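Local structure of uncharacterized protein Atu2773 (Agrobacterium tumefaciens, 2QV5) at residues I34-L39 with V57-A62. The protein is of unknown function but belongs to the divergent polysaccharide deacetylase family, so it may act on an acetylated polysaccharide. Numbering follows the deposited sequence.
Sequences IVVGGL and VTLGFA
With chi1 at -83°, the ring of Phe61 swings to the side of its own backbone N and turns one face to Leu39, whose CB stands 4.0 Å from the centroid of the Phe61 ring, almost on its normal: a CH-pi contact. The CD2 branch of Leu39 lies above the same face, off its CE1-CZ margin, 3.8 Å from Phe61 CZ, and also meets Leu59 CD1. Nearer the N-terminal ends of the two segments, Val36 CG2 and Val57 CG1 touch, 3.8 Å apart.

The backbones carrying these side chains are neighbouring parallel strands of a beta-alpha-beta unit, joined through helix 43-52, and illustrate how a beta bulge is absorbed. Val36 N bonds to Thr58 O at 3.0 Å, and Gly60 N to Val36 O at 2.9 Å. Past Gly37 and Gly38 the register slips by one residue. Gly60 O then receives Leu39 N at 3.0 Å, and Leu39 O takes Ala62 N at 2.8 Å. Gly37 and Gly60 draw their backbones together, with Gly37 CA 3.4 Å from Gly60 O as a CA-H...O contact, and Gly38 turns with a positive phi of 89°. The side-chain OE1 of Gln85 accepts a hydrogen bond from Gly38 N, while helix 68-78 packs on Phe61.

Pairing thus resumes beyond the bulge, its shifted end held by two buried backbone bonds and, on the Leu39-Phe61 face, probably by dispersion.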
ATOM      1  N   ILE A  34      -6.917   3.229  -5.302  1.00  5.58           N
ATOM      2  CA  ILE A  34      -6.172   2.237  -6.093  1.00  6.95           C
ATOM      3  C   ILE A  34      -4.711   2.424  -5.746  1.00  7.86           C
ATOM      4  O   ILE A  34      -4.207   3.547  -5.814  1.00 10.27           O
ATOM      5  CB  ILE A  34      -6.362   2.402  -7.633  1.00  6.72           C
ATOM      6  CG1 ILE A  34      -7.793   2.060  -8.063  1.00 16.86           C
ATOM      7  CG2 ILE A  34      -5.359   1.503  -8.403  1.00  9.82           C
ATOM      8  CD1 ILE A  34      -8.228   2.751  -9.351  1.00 21.79           C
ATOM      9  N   VAL A  35      -4.059   1.340  -5.334  1.00 10.56           N
ATOM     10  CA  VAL A  35      -2.635   1.340  -5.086  1.00  9.75           C
ATOM     11  C   VAL A  35      -1.899   0.632  -6.224  1.00  8.54           C
ATOM     12  O   VAL A  35      -2.195  -0.522  -6.565  1.00 11.41           O
ATOM     13  CB  VAL A  35      -2.293   0.663  -3.735  1.00 12.76           C
ATOM     14  CG1 VAL A  35      -0.807   0.804  -3.401  1.00 15.90           C
ATOM     15  CG2 VAL A  35      -3.145   1.233  -2.630  1.00 12.53           C
ATOM     16  N   VAL A  36      -0.943   1.335  -6.820  1.00 12.71           N
ATOM     17  CA  VAL A  36      -0.034   0.702  -7.757  1.00 13.09           C
ATOM     18  C   VAL A  36       1.305   0.586  -7.037  1.00 16.15           C
ATOM     19  O   VAL A  36       1.942   1.592  -6.712  1.00  9.87           O
ATOM     20  CB  VAL A  36       0.089   1.468  -9.099  1.00 12.28           C
ATOM     21  CG1 VAL A  36       1.114   0.776 -10.014  1.00 15.65           C
ATOM     22  CG2 VAL A  36      -1.260   1.538  -9.801  1.00 11.80           C
ATOM     23  N   GLY A  37       1.714  -0.650  -6.772  1.00  8.43           N
ATOM     24  CA  GLY A  37       2.913  -0.888  -5.991  1.00  9.75           C
ATOM     25  C   GLY A  37       4.111  -1.303  -6.823  1.00 13.63           C
ATOM     26  O   GLY A  37       4.039  -1.373  -8.056  1.00 14.28           O
ATOM     27  N   GLY A  38       5.221  -1.565  -6.147  1.00 15.73           N
ATOM     28  CA  GLY A  38       6.438  -1.997  -6.827  1.00 16.88           C
ATOM     29  C   GLY A  38       7.352  -0.875  -7.295  1.00 17.93           C
ATOM     30  O   GLY A  38       8.338  -1.144  -7.976  1.00 19.87           O
ATOM     31  N   LEU A  39       7.052   0.374  -6.928  1.00 12.42           N
ATOM     32  CA  LEU A  39       7.918   1.503  -7.323  1.00 14.59           C
ATOM     33  C   LEU A  39       9.324   1.376  -6.771  1.00 13.35           C
ATOM     34  O   LEU A  39       9.512   0.975  -5.617  1.00 13.70           O
ATOM     35  CB  LEU A  39       7.306   2.866  -6.956  1.00 12.47           C
ATOM     36  CG  LEU A  39       6.408   3.403  -8.069  1.00 16.89           C
ATOM     37  CD1 LEU A  39       5.006   2.851  -7.995  1.00 13.51           C
ATOM     38  CD2 LEU A  39       6.381   4.901  -8.019  1.00 27.89           C
ATOM     39  N   VAL A  57      -4.101   8.284  -7.683  1.00 11.14           N
ATOM     40  CA  VAL A  57      -3.651   6.908  -7.517  1.00 12.24           C
ATOM     41  C   VAL A  57      -2.548   6.873  -6.466  1.00  6.36           C
ATOM     42  O   VAL A  57      -1.535   7.585  -6.565  1.00 14.15           O
ATOM     43  CB  VAL A  57      -3.187   6.311  -8.865  1.00 11.21           C
ATOM     44  CG1 VAL A  57      -2.620   4.888  -8.696  1.00 14.39           C
ATOM     45  CG2 VAL A  57      -4.345   6.298  -9.858  1.00 14.33           C
ATOM     46  N   THR A  58      -2.752   6.043  -5.452  1.00 11.62           N
ATOM     47  CA  THR A  58      -1.787   5.865  -4.370  1.00  9.17           C
ATOM     48  C   THR A  58      -0.637   5.004  -4.895  1.00  6.65           C
ATOM     49  O   THR A  58      -0.870   4.047  -5.627  1.00  8.64           O
ATOM     50  CB  THR A  58      -2.472   5.206  -3.156  1.00 14.14           C
ATOM     51  OG1 THR A  58      -3.527   6.065  -2.707  1.00  8.67           O
ATOM     52  CG2 THR A  58      -1.492   4.946  -2.002  1.00 11.14           C
ATOM     53  N   LEU A  59       0.597   5.355  -4.540  1.00  7.44           N
ATOM     54  CA  LEU A  59       1.755   4.585  -5.020  1.00 10.06           C
ATOM     55  C   LEU A  59       2.464   3.822  -3.904  1.00  9.26           C
ATOM     56  O   LEU A  59       2.763   4.378  -2.848  1.00 11.62           O
ATOM     57  CB  LEU A  59       2.729   5.495  -5.792  1.00 10.78           C
ATOM     58  CG  LEU A  59       2.121   6.301  -6.960  1.00  7.75           C
ATOM     59  CD1 LEU A  59       3.160   7.240  -7.553  1.00 11.73           C
ATOM     60  CD2 LEU A  59       1.548   5.421  -8.047  1.00  8.24           C
ATOM     61  N   GLY A  60       2.723   2.538  -4.134  1.00 10.43           N
ATOM     62  CA  GLY A  60       3.462   1.721  -3.177  1.00 10.72           C
ATOM     63  C   GLY A  60       4.924   1.645  -3.575  1.00 10.80           C
ATOM     64  O   GLY A  60       5.241   1.322  -4.731  1.00 12.36           O
ATOM     65  N   PHE A  61       5.808   1.973  -2.634  1.00  7.26           N
ATOM     66  CA  PHE A  61       7.248   1.995  -2.903  1.00  9.53           C
ATOM     67  C   PHE A  61       7.880   0.738  -2.330  1.00 15.28           C
ATOM     68  O   PHE A  61       7.645   0.399  -1.178  1.00 18.53           O
ATOM     69  CB  PHE A  61       7.892   3.248  -2.288  1.00  9.24           C
ATOM     70  CG  PHE A  61       7.766   4.456  -3.151  1.00 18.69           C
ATOM     71  CD1 PHE A  61       6.512   4.950  -3.505  1.00 16.22           C
ATOM     72  CD2 PHE A  61       8.891   5.083  -3.646  1.00 21.86           C
ATOM     73  CE1 PHE A  61       6.375   6.047  -4.329  1.00 13.28           C
ATOM     74  CE2 PHE A  61       8.763   6.187  -4.464  1.00 22.07           C
ATOM     75  CZ  PHE A  61       7.496   6.678  -4.803  1.00 19.82           C
ATOM     76  N   ALA A  62       8.666   0.042  -3.146  1.00 15.55           N
ATOM     77  CA  ALA A  62       9.301  -1.192  -2.708  1.00 16.61           C
ATOM     78  C   ALA A  62      10.499  -0.842  -1.852  1.00 18.26           C
ATOM     79  O   ALA A  62      11.352  -0.057  -2.266  1.00 13.80           O
ATOM     80  CB  ALA A  62       9.730  -1.999  -3.890  1.00 13.34           C
TER
HETATM   81  O   HOH W   1      -5.793   6.092  -4.502  1.00 11.38           O